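Salicylaldehyde dehydrogenase NahF (Pseudomonas putida, PDB 4JZ6) probably catalyses the NAD(+)-dependent oxidation of salicylaldehyde to salicylate, a step of naphthalene degradation, and is a member of the aldehyde dehydrogenase family. Local coordinates at residues R82-E93 and A122-T133; P343-N354 and G371-P379. One frame throughout, in Å; residues are numbered along the deposited sequence.

Contact 1 (R82-E93 and A122-T133). With EDO (1,2-ethanediol), chain G.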
loop_
_atom_site.group_PDB
_atom_site.type_symbol
_atom_site.label_atom_id
_atom_site.label_comp_id
_atom_site.label_asym_id
_atom_site.label_seq_id
_atom_site.Cartn_x
_atom_site.Cartn_y
_atom_site.Cartn_z
ATOM N N ARG A 82 -15.971 2.756 -20.632
ATOM C CA ARG A 82 -15.535 1.667 -21.491
ATOM C C ARG A 82 -15.418 2.119 -22.951
ATOM O O ARG A 82 -14.430 1.813 -23.626
ATOM C CB ARG A 82 -16.488 0.476 -21.367
ATOM C CG ARG A 82 -16.204 -0.665 -22.334
ATOM C CD ARG A 82 -17.139 -1.832 -22.079
ATOM N NE ARG A 82 -16.833 -2.488 -20.812
ATOM C CZ ARG A 82 -17.702 -3.197 -20.095
ATOM N NH1 ARG A 82 -18.954 -3.347 -20.504
ATOM N NH2 ARG A 82 -17.312 -3.757 -18.962
ATOM N N ARG A 83 -16.420 2.852 -23.428
ATOM C CA ARG A 83 -16.440 3.310 -24.815
ATOM C C ARG A 83 -15.226 4.188 -25.097
ATOM O O ARG A 83 -14.523 4.009 -26.094
ATOM C CB ARG A 83 -17.717 4.104 -25.096
ATOM C CG ARG A 83 -18.153 4.074 -26.549
ATOM C CD ARG A 83 -18.868 5.355 -26.955
ATOM N NE ARG A 83 -17.918 6.438 -27.201
ATOM C CZ ARG A 83 -17.987 7.636 -26.632
ATOM N NH1 ARG A 83 -18.972 7.908 -25.793
ATOM N NH2 ARG A 83 -17.079 8.566 -26.908
ATOM N N LEU A 84 -14.987 5.134 -24.195
ATOM C CA LEU A 84 -13.887 6.079 -24.315
ATOM C C LEU A 84 -12.529 5.389 -24.327
ATOM O O LEU A 84 -11.691 5.673 -25.183
ATOM C CB LEU A 84 -13.960 7.110 -23.187
ATOM C CG LEU A 84 -15.062 8.159 -23.357
ATOM C CD1 LEU A 84 -15.375 8.850 -22.044
ATOM C CD2 LEU A 84 -14.631 9.164 -24.401
ATOM N N LEU A 85 -12.313 4.481 -23.382
ATOM C CA LEU A 85 -11.039 3.779 -23.289
ATOM C C LEU A 85 -10.800 2.888 -24.503
ATOM O O LEU A 85 -9.691 2.831 -25.034
ATOM C CB LEU A 85 -10.964 2.952 -22.004
ATOM C CG LEU A 85 -10.345 3.606 -20.771
ATOM C CD1 LEU A 85 -10.016 5.069 -21.029
ATOM C CD2 LEU A 85 -11.270 3.447 -19.582
ATOM N N LEU A 86 -11.844 2.189 -24.928
ATOM C CA LEU A 86 -11.780 1.370 -26.127
ATOM C C LEU A 86 -11.304 2.217 -27.309
ATOM O O LEU A 86 -10.457 1.788 -28.097
ATOM C CB LEU A 86 -13.160 0.777 -26.415
ATOM C CG LEU A 86 -13.354 -0.742 -26.346
ATOM C CD1 LEU A 86 -12.215 -1.432 -25.612
ATOM C CD2 LEU A 86 -14.695 -1.072 -25.711
ATOM N N LYS A 87 -11.839 3.430 -27.404
ATOM C CA LYS A 87 -11.461 4.352 -28.462
ATOM C C LYS A 87 -9.983 4.748 -28.402
ATOM O O LYS A 87 -9.328 4.850 -29.448
ATOM C CB LYS A 87 -12.349 5.601 -28.455
ATOM C CG LYS A 87 -12.177 6.460 -29.706
ATOM C CD LYS A 87 -13.278 7.492 -29.856
ATOM C CE LYS A 87 -13.167 8.214 -31.195
ATOM N NZ LYS A 87 -14.204 9.280 -31.339
ATOM N N VAL A 88 -9.466 4.974 -27.192
ATOM C CA VAL A 88 -8.046 5.287 -27.024
ATOM C C VAL A 88 -7.202 4.219 -27.699
ATOM O O VAL A 88 -6.298 4.529 -28.476
ATOM C CB VAL A 88 -7.622 5.362 -25.545
ATOM C CG1 VAL A 88 -6.140 5.678 -25.446
ATOM C CG2 VAL A 88 -8.422 6.405 -24.809
ATOM N N ALA A 89 -7.520 2.959 -27.410
ATOM C CA ALA A 89 -6.813 1.831 -28.008
ATOM C C ALA A 89 -6.869 1.886 -29.526
ATOM O O ALA A 89 -5.845 1.734 -30.190
ATOM C CB ALA A 89 -7.370 0.515 -27.504
ATOM N N ASP A 90 -8.059 2.112 -30.076
ATOM C CA ASP A 90 -8.212 2.227 -31.525
ATOM C C ASP A 90 -7.327 3.338 -32.078
ATOM O O ASP A 90 -6.655 3.166 -33.101
ATOM C CB ASP A 90 -9.668 2.522 -31.894
ATOM C CG ASP A 90 -10.589 1.343 -31.648
ATOM O OD1 ASP A 90 -10.093 0.197 -31.590
ATOM O OD2 ASP A 90 -11.813 1.569 -31.529
ATOM N N VAL A 91 -7.331 4.475 -31.383
ATOM C CA VAL A 91 -6.577 5.651 -31.811
ATOM C C VAL A 91 -5.067 5.426 -31.737
ATOM O O VAL A 91 -4.325 5.850 -32.626
ATOM C CB VAL A 91 -6.979 6.905 -31.004
ATOM C CG1 VAL A 91 -6.066 8.079 -31.325
ATOM C CG2 VAL A 91 -8.416 7.265 -31.292
ATOM N N MET A 92 -4.612 4.753 -30.685
ATOM C CA MET A 92 -3.194 4.436 -30.568
ATOM C C MET A 92 -2.730 3.518 -31.703
ATOM O O MET A 92 -1.646 3.700 -32.260
ATOM C CB MET A 92 -2.882 3.795 -29.221
ATOM C CG MET A 92 -3.207 4.659 -28.023
ATOM S SD MET A 92 -2.333 4.067 -26.560
ATOM C CE MET A 92 -0.657 4.550 -26.976
ATOM N N GLU A 93 -3.548 2.528 -32.047
ATOM C CA GLU A 93 -3.187 1.603 -33.115
ATOM C C GLU A 93 -3.172 2.319 -34.464
ATOM O O GLU A 93 -2.410 1.961 -35.361
ATOM C CB GLU A 93 -4.127 0.394 -33.133
ATOM C CG GLU A 93 -3.981 -0.494 -31.900
ATOM C CD GLU A 93 -4.983 -1.636 -31.858
ATOM O OE1 GLU A 93 -5.996 -1.574 -32.587
ATOM O OE2 GLU A 93 -4.759 -2.597 -31.091
ATOM N N ALA A 122 -2.282 -0.423 -26.337
ATOM C CA ALA A 122 -3.655 -0.548 -26.804
ATOM C C ALA A 122 -4.371 -1.613 -25.989
ATOM O O ALA A 122 -5.534 -1.447 -25.609
ATOM C CB ALA A 122 -3.689 -0.894 -28.279
ATOM N N ASN A 123 -3.670 -2.704 -25.705
ATOM C CA ASN A 123 -4.282 -3.781 -24.947
ATOM C C ASN A 123 -4.567 -3.393 -23.495
ATOM O O ASN A 123 -5.588 -3.785 -22.938
ATOM C CB ASN A 123 -3.459 -5.065 -25.027
ATOM C CG ASN A 123 -4.260 -6.279 -24.609
ATOM O OD1 ASN A 123 -4.175 -6.734 -23.468
ATOM N ND2 ASN A 123 -5.073 -6.793 -25.525
ATOM N N VAL A 124 -3.672 -2.616 -22.889
ATOM C CA VAL A 124 -3.912 -2.102 -21.546
ATOM C C VAL A 124 -5.213 -1.311 -21.522
ATOM O O VAL A 124 -6.072 -1.544 -20.667
ATOM C CB VAL A 124 -2.770 -1.186 -21.052
ATOM C CG1 VAL A 124 -3.173 -0.486 -19.771
ATOM C CG2 VAL A 124 -1.512 -1.986 -20.823
ATOM N N PHE A 125 -5.364 -0.389 -22.470
ATOM C CA PHE A 125 -6.581 0.409 -22.566
ATOM C C PHE A 125 -7.818 -0.447 -22.798
ATOM O O PHE A 125 -8.888 -0.129 -22.291
ATOM C CB PHE A 125 -6.457 1.494 -23.648
ATOM C CG PHE A 125 -5.813 2.757 -23.156
ATOM C CD1 PHE A 125 -6.560 3.713 -22.488
ATOM C CD2 PHE A 125 -4.453 2.979 -23.337
ATOM C CE1 PHE A 125 -5.966 4.872 -22.014
ATOM C CE2 PHE A 125 -3.853 4.137 -22.863
ATOM C CZ PHE A 125 -4.613 5.084 -22.200
ATOM N N ARG A 126 -7.685 -1.532 -23.552
ATOM C CA ARG A 126 -8.833 -2.408 -23.760
ATOM C C ARG A 126 -9.160 -3.214 -22.510
ATOM O O ARG A 126 -10.327 -3.379 -22.158
ATOM C CB ARG A 126 -8.620 -3.328 -24.952
ATOM C CG ARG A 126 -8.577 -2.578 -26.249
ATOM C CD ARG A 126 -8.842 -3.473 -27.420
ATOM N NE ARG A 126 -8.929 -2.678 -28.638
ATOM C CZ ARG A 126 -7.909 -2.456 -29.457
ATOM N NH1 ARG A 126 -6.719 -2.986 -29.199
ATOM N NH2 ARG A 126 -8.083 -1.711 -30.537
ATOM N N GLU A 127 -8.124 -3.707 -21.839
ATOM C CA GLU A 127 -8.303 -4.446 -20.599
ATOM C C GLU A 127 -8.938 -3.533 -19.568
ATOM O O GLU A 127 -9.889 -3.920 -18.881
ATOM C CB GLU A 127 -6.964 -4.960 -20.077
ATOM C CG GLU A 127 -7.090 -5.924 -18.909
ATOM C CD GLU A 127 -7.695 -7.258 -19.320
ATOM O OE1 GLU A 127 -8.269 -7.944 -18.443
ATOM O OE2 GLU A 127 -7.596 -7.623 -20.518
ATOM N N ALA A 128 -8.411 -2.316 -19.463
ATOM C CA ALA A 128 -8.972 -1.335 -18.542
ATOM C C ALA A 128 -10.432 -1.076 -18.907
ATOM O O ALA A 128 -11.314 -1.112 -18.047
ATOM C CB ALA A 128 -8.166 -0.048 -18.571
ATOM N N ALA A 129 -10.676 -0.848 -20.196
ATOM C CA ALA A 129 -12.028 -0.649 -20.712
ATOM C C ALA A 129 -12.977 -1.782 -20.305
ATOM O O ALA A 129 -14.118 -1.531 -19.902
ATOM C CB ALA A 129 -11.996 -0.508 -22.213
ATOM N N SER A 130 -12.494 -3.021 -20.413
ATOM C CA SER A 130 -13.285 -4.199 -20.067
ATOM C C SER A 130 -13.660 -4.196 -18.600
ATOM O O SER A 130 -14.714 -4.700 -18.225
ATOM C CB SER A 130 -12.504 -5.474 -20.356
ATOM O OG SER A 130 -12.062 -5.507 -21.694
ATOM N N LEU A 131 -12.782 -3.629 -17.776
ATOM C CA LEU A 131 -12.940 -3.669 -16.326
ATOM C C LEU A 131 -14.022 -2.732 -15.809
ATOM O O LEU A 131 -14.390 -2.802 -14.637
ATOM C CB LEU A 131 -11.612 -3.351 -15.627
ATOM C CG LEU A 131 -10.556 -4.459 -15.588
ATOM C CD1 LEU A 131 -9.427 -4.084 -14.643
ATOM C CD2 LEU A 131 -11.186 -5.779 -15.173
ATOM N N ALA A 132 -14.523 -1.868 -16.691
ATOM C CA ALA A 132 -15.470 -0.812 -16.328
ATOM C C ALA A 132 -16.631 -1.296 -15.465
ATOM O O ALA A 132 -16.987 -0.657 -14.470
ATOM C CB ALA A 132 -15.993 -0.122 -17.580
ATOM N N THR A 133 -17.208 -2.428 -15.847
ATOM C CA THR A 133 -18.322 -2.998 -15.103
ATOM C C THR A 133 -17.854 -3.989 -14.034
ATOM O O THR A 133 -18.670 -4.560 -13.306
ATOM C CB THR A 133 -19.298 -3.713 -16.043
ATOM O OG1 THR A 133 -18.637 -4.809 -16.685
ATOM C CG2 THR A 133 -19.803 -2.755 -17.095
HETATM C C1 EDO G . -0.466 -7.183 -22.476
HETATM O O1 EDO G . -1.563 -8.078 -22.715
HETATM C C2 EDO G . -0.962 -5.741 -22.418
HETATM O O2 EDO G . 0.115 -4.863 -22.065
HETATM O O HOH W 1 -11.325 -1.358 -29.697
#
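R82 crosses to the 129-133 part of the facing segment and gives its guanidinium N-H groups to three oxygens there. With CG anti to the backbone N (chi1 174°) and a bend at chi3, the group lies edge-on to its acceptors: NE donates to A129 O at 3.0 Å, from above the carbonyl plane, while NH2 is shared between S130 O and, at 2.8 Å, T133 OG1. Replacing this arginine by an alanine removes all three N-H donors and would probably leave A129 O, S130 O and T133 OG1 without this partner. One turn on, L85 sets CB against A129 CB and brings CD1 to the edge of the F125 ring. L86 CD1 also rests on A129 CB, at 3.5 Å, and touches R126 CG. Helices 78-94 and 111-130 form an antiparallel pair, 168° between the directions of the segments, packed against helices 170-181 and 195-208 of the α/β fold, and F125 is a knob among L85, V88, A89 and M92. V88 CG1 stands almost centred over one F125 ring face, 3.4 Å from the centroid. A89, facing A122 closely, also lays CB over the R126 guanidinium. D90 OD1 takes NH2 of R126 at 3.0 Å nearly along its own C-O axis, and a water links the same oxygen to R126 NE. M92 SD approaches the F125 ring obliquely, a Met-aromatic contact. E93, extended beyond CG, receives R126 end-on, NH1 to OE2 at 2.8 Å and NH2 to OE1 at 2.9 Å, both from above the carboxylate plane, the flat groups turned 50° apart.

Contact 2 (P343-N354 and G371-P379)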
loop_
_atom_site.group_PDB
_atom_site.type_symbol
_atom_site.label_atom_id
_atom_site.label_comp_id
_atom_site.label_asym_id
_atom_site.label_seq_id
_atom_site.Cartn_x
_atom_site.Cartn_y
_atom_site.Cartn_z
ATOM N N PRO A 343 21.222 1.722 -29.350
ATOM C CA PRO A 343 22.005 2.509 -28.393
ATOM C C PRO A 343 21.274 2.634 -27.064
ATOM O O PRO A 343 20.048 2.571 -27.031
ATOM C CB PRO A 343 22.123 3.874 -29.075
ATOM C CG PRO A 343 20.953 3.937 -30.008
ATOM C CD PRO A 343 20.761 2.531 -30.492
ATOM N N MET A 344 22.022 2.797 -25.980
ATOM C CA MET A 344 21.422 3.047 -24.677
ATOM C C MET A 344 20.886 4.467 -24.622
ATOM O O MET A 344 21.053 5.230 -25.567
ATOM C CB MET A 344 22.425 2.782 -23.557
ATOM C CG MET A 344 22.815 1.324 -23.473
ATOM S SD MET A 344 23.992 0.927 -22.175
ATOM C CE MET A 344 25.417 1.876 -22.703
ATOM N N VAL A 345 20.239 4.822 -23.517
ATOM C CA VAL A 345 19.451 6.053 -23.460
ATOM C C VAL A 345 20.284 7.323 -23.300
ATOM O O VAL A 345 19.905 8.386 -23.794
ATOM C CB VAL A 345 18.375 5.989 -22.338
ATOM C CG1 VAL A 345 19.022 6.022 -20.961
ATOM C CG2 VAL A 345 17.379 7.126 -22.474
ATOM N N SER A 346 21.421 7.211 -22.626
ATOM C CA SER A 346 22.178 8.389 -22.225
ATOM C C SER A 346 23.674 8.151 -22.342
ATOM O O SER A 346 24.143 7.037 -22.116
ATOM C CB SER A 346 21.821 8.756 -20.781
ATOM O OG SER A 346 22.585 9.851 -20.305
ATOM N N PRO A 347 24.436 9.209 -22.672
ATOM C CA PRO A 347 25.900 9.122 -22.790
ATOM C C PRO A 347 26.551 8.938 -21.423
ATOM O O PRO A 347 27.628 9.475 -21.169
ATOM C CB PRO A 347 26.294 10.494 -23.351
ATOM C CG PRO A 347 25.012 11.120 -23.840
ATOM C CD PRO A 347 23.935 10.559 -22.984
ATOM N N ASN A 348 25.894 8.170 -20.565
ATOM C CA ASN A 348 26.244 8.069 -19.168
ATOM C C ASN A 348 26.030 6.634 -18.752
ATOM O O ASN A 348 26.623 6.153 -17.787
ATOM C CB ASN A 348 25.304 8.958 -18.353
ATOM C CG ASN A 348 26.029 10.061 -17.618
ATOM O OD1 ASN A 348 25.860 11.241 -17.927
ATOM N ND2 ASN A 348 26.833 9.686 -16.629
ATOM N N SER A 349 25.154 5.962 -19.492
ATOM C CA SER A 349 24.736 4.609 -19.169
ATOM C C SER A 349 25.940 3.688 -19.101
ATOM O O SER A 349 26.003 2.796 -18.253
ATOM C CB SER A 349 23.752 4.099 -20.220
ATOM O OG SER A 349 22.767 5.074 -20.511
ATOM N N GLY A 350 26.898 3.916 -19.994
ATOM C CA GLY A 350 28.101 3.106 -20.040
ATOM C C GLY A 350 29.053 3.420 -18.906
ATOM O O GLY A 350 29.869 2.587 -18.517
ATOM N N GLU A 351 28.951 4.632 -18.375
ATOM C CA GLU A 351 29.812 5.058 -17.286
ATOM C C GLU A 351 29.458 4.290 -16.015
ATOM O O GLU A 351 30.342 3.859 -15.273
ATOM C CB GLU A 351 29.680 6.566 -17.073
ATOM C CG GLU A 351 31.005 7.297 -16.951
ATOM C CD GLU A 351 31.613 7.168 -15.567
ATOM O OE1 GLU A 351 30.949 7.584 -14.590
ATOM O OE2 GLU A 351 32.748 6.653 -15.459
ATOM N N ARG A 352 28.160 4.110 -15.775
ATOM C CA ARG A 352 27.702 3.295 -14.649
ATOM C C ARG A 352 28.081 1.830 -14.835
ATOM O O ARG A 352 28.617 1.200 -13.926
ATOM C CB ARG A 352 26.188 3.401 -14.470
ATOM C CG ARG A 352 25.710 4.732 -13.923
ATOM C CD ARG A 352 24.276 4.620 -13.416
ATOM N NE ARG A 352 23.838 5.827 -12.718
ATOM C CZ ARG A 352 22.659 5.952 -12.114
ATOM N NH1 ARG A 352 22.340 7.085 -11.502
ATOM N NH2 ARG A 352 21.797 4.942 -12.121
ATOM N N ILE A 353 27.793 1.301 -16.020
ATOM C CA ILE A 353 28.080 -0.088 -16.358
ATOM C C ILE A 353 29.561 -0.424 -16.212
ATOM O O ILE A 353 29.913 -1.450 -15.631
ATOM C CB ILE A 353 27.611 -0.414 -17.788
ATOM C CG1 ILE A 353 26.086 -0.304 -17.869
ATOM C CG2 ILE A 353 28.069 -1.803 -18.210
ATOM C CD1 ILE A 353 25.518 -0.511 -19.250
ATOM N N ASN A 354 30.426 0.446 -16.728
ATOM C CA ASN A 354 31.867 0.230 -16.634
ATOM C C ASN A 354 32.390 0.174 -15.201
ATOM O O ASN A 354 33.279 -0.617 -14.895
ATOM C CB ASN A 354 32.628 1.280 -17.442
ATOM C CG ASN A 354 32.411 1.131 -18.933
ATOM O OD1 ASN A 354 32.047 0.055 -19.414
ATOM N ND2 ASN A 354 32.622 2.213 -19.673
ATOM N N GLY A 371 32.421 -6.649 -24.358
ATOM C CA GLY A 371 33.472 -5.732 -23.960
ATOM C C GLY A 371 32.853 -4.584 -23.194
ATOM O O GLY A 371 31.648 -4.590 -22.933
ATOM N N MET A 372 33.660 -3.597 -22.821
ATOM C CA MET A 372 33.140 -2.472 -22.047
ATOM C C MET A 372 32.350 -1.519 -22.922
ATOM O O MET A 372 32.199 -1.741 -24.121
ATOM C CB MET A 372 34.256 -1.727 -21.316
ATOM C CG MET A 372 34.522 -2.240 -19.911
ATOM S SD MET A 372 35.835 -1.338 -19.072
ATOM C CE MET A 372 35.495 -1.767 -17.365
ATOM N N ALA A 373 31.846 -0.456 -22.312
ATOM C CA ALA A 373 30.984 0.478 -23.012
ATOM C C ALA A 373 31.652 1.831 -23.211
ATOM O O ALA A 373 32.744 2.089 -22.708
ATOM C CB ALA A 373 29.667 0.642 -22.263
ATOM N N GLN A 374 30.981 2.689 -23.965
ATOM C CA GLN A 374 31.415 4.062 -24.145
ATOM C C GLN A 374 30.188 4.891 -24.476
ATOM O O GLN A 374 29.590 4.719 -25.536
ATOM C CB GLN A 374 32.440 4.164 -25.270
ATOM C CG GLN A 374 33.073 5.535 -25.371
ATOM C CD GLN A 374 33.860 5.899 -24.129
ATOM O OE1 GLN A 374 34.666 5.106 -23.636
ATOM N NE2 GLN A 374 33.627 7.102 -23.610
ATOM N N GLY A 375 29.808 5.782 -23.567
ATOM C CA GLY A 375 28.580 6.535 -23.728
ATOM C C GLY A 375 27.407 5.578 -23.788
ATOM O O GLY A 375 27.219 4.760 -22.888
ATOM N N ALA A 376 26.629 5.663 -24.861
ATOM C CA ALA A 376 25.455 4.815 -25.003
ATOM C C ALA A 376 25.706 3.633 -25.932
ATOM O O ALA A 376 24.775 2.924 -26.307
ATOM C CB ALA A 376 24.272 5.631 -25.490
ATOM N N VAL A 377 26.965 3.418 -26.292
ATOM C CA VAL A 377 27.323 2.334 -27.199
ATOM C C VAL A 377 28.039 1.191 -26.471
ATOM O O VAL A 377 29.044 1.409 -25.789
ATOM C CB VAL A 377 28.202 2.850 -28.360
ATOM C CG1 VAL A 377 28.488 1.735 -29.350
ATOM C CG2 VAL A 377 27.526 4.017 -29.053
ATOM N N MET A 378 27.515 -0.024 -26.618
ATOM C CA MET A 378 28.082 -1.203 -25.968
ATOM C C MET A 378 27.731 -2.454 -26.759
ATOM O O MET A 378 26.601 -2.597 -27.222
ATOM C CB MET A 378 27.537 -1.338 -24.544
ATOM C CG MET A 378 28.179 -2.450 -23.713
ATOM S SD MET A 378 27.592 -2.477 -21.998
ATOM C CE MET A 378 28.722 -3.665 -21.283
ATOM N N PRO A 379 28.704 -3.360 -26.937
ATOM C CA PRO A 379 28.399 -4.664 -27.534
ATOM C C PRO A 379 27.683 -5.555 -26.530
ATOM O O PRO A 379 27.804 -5.323 -25.326
ATOM C CB PRO A 379 29.782 -5.235 -27.853
ATOM C CG PRO A 379 30.724 -4.509 -26.950
ATOM C CD PRO A 379 30.154 -3.143 -26.775
#
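N354 and the backbone of A373 join through a pair of hydrogen bonds, the polar part of a contact in which the first turns of helix 349-362 and the loop before it pack on the connection between strands 366-369 and 381-384. This connection turns back through a type II' beta turn, Q374 to V377, at the border of the seven-stranded mixed sheet of this α/β enzyme. CG of N354 sits anti to its carbonyl carbon (chi1 -68°), which carries the amide across to the loop. OD1 accepts A373 N at 2.9 Å on a lone pair in the carbonyl plane, whereas ND2 gives its hydrogen to A373 O from well above that carbonyl's plane, with the acceptor lying in the amide plane of N354. Both ends of the amide are thereby used, and its rotation is fixed. M372 runs slantwise past N354, CB and CG resting near OD1 and CE reaching N354 O; farther along the helix it also touches F357 and K358.

On the apolar side, I353 and M378 cross obliquely. M378 is extended, placing its CE 3.7 Å from I353 CG2 and its SD beside both CG2 and CD1. M344 instead bends at chi3, and its CE curls against G375 O, with A373 CB and M378 CB more distant. G350 comes close to the turn: its CA lies 3.7 Å from A373 CB, where a side chain would collide with the loop, and its N makes a weak hydrogen bond to G375 O. At the far end A376 packs CB against M344 CB at 3.9 Å, and A376 O accepts M344 N at 2.8 Å on a lone pair, the N-H pointing almost straight at it (171°).

Following the chain from the N terminus, contact 1 comes first: helix 78-94 is met again by helix 111-130 after an all but wholly helical excursion that includes helix 96-107. It joins helices beside the six-stranded sheet, since helices 170-181 and 195-208 lie against it. The chain then lays down five strands of that sheet and strands 273-276 and 306-310 of the seven-stranded one before contact 2 closes a shorter loop, in which the rest of helix 349-362 and strand 366-369 intervene, at the edge of the seven-stranded sheet. The two loops follow in series, neither nesting nor crossing. The centres of contact 1 and contact 2 are about 37 Å apart, on opposite sides of the chain's centre.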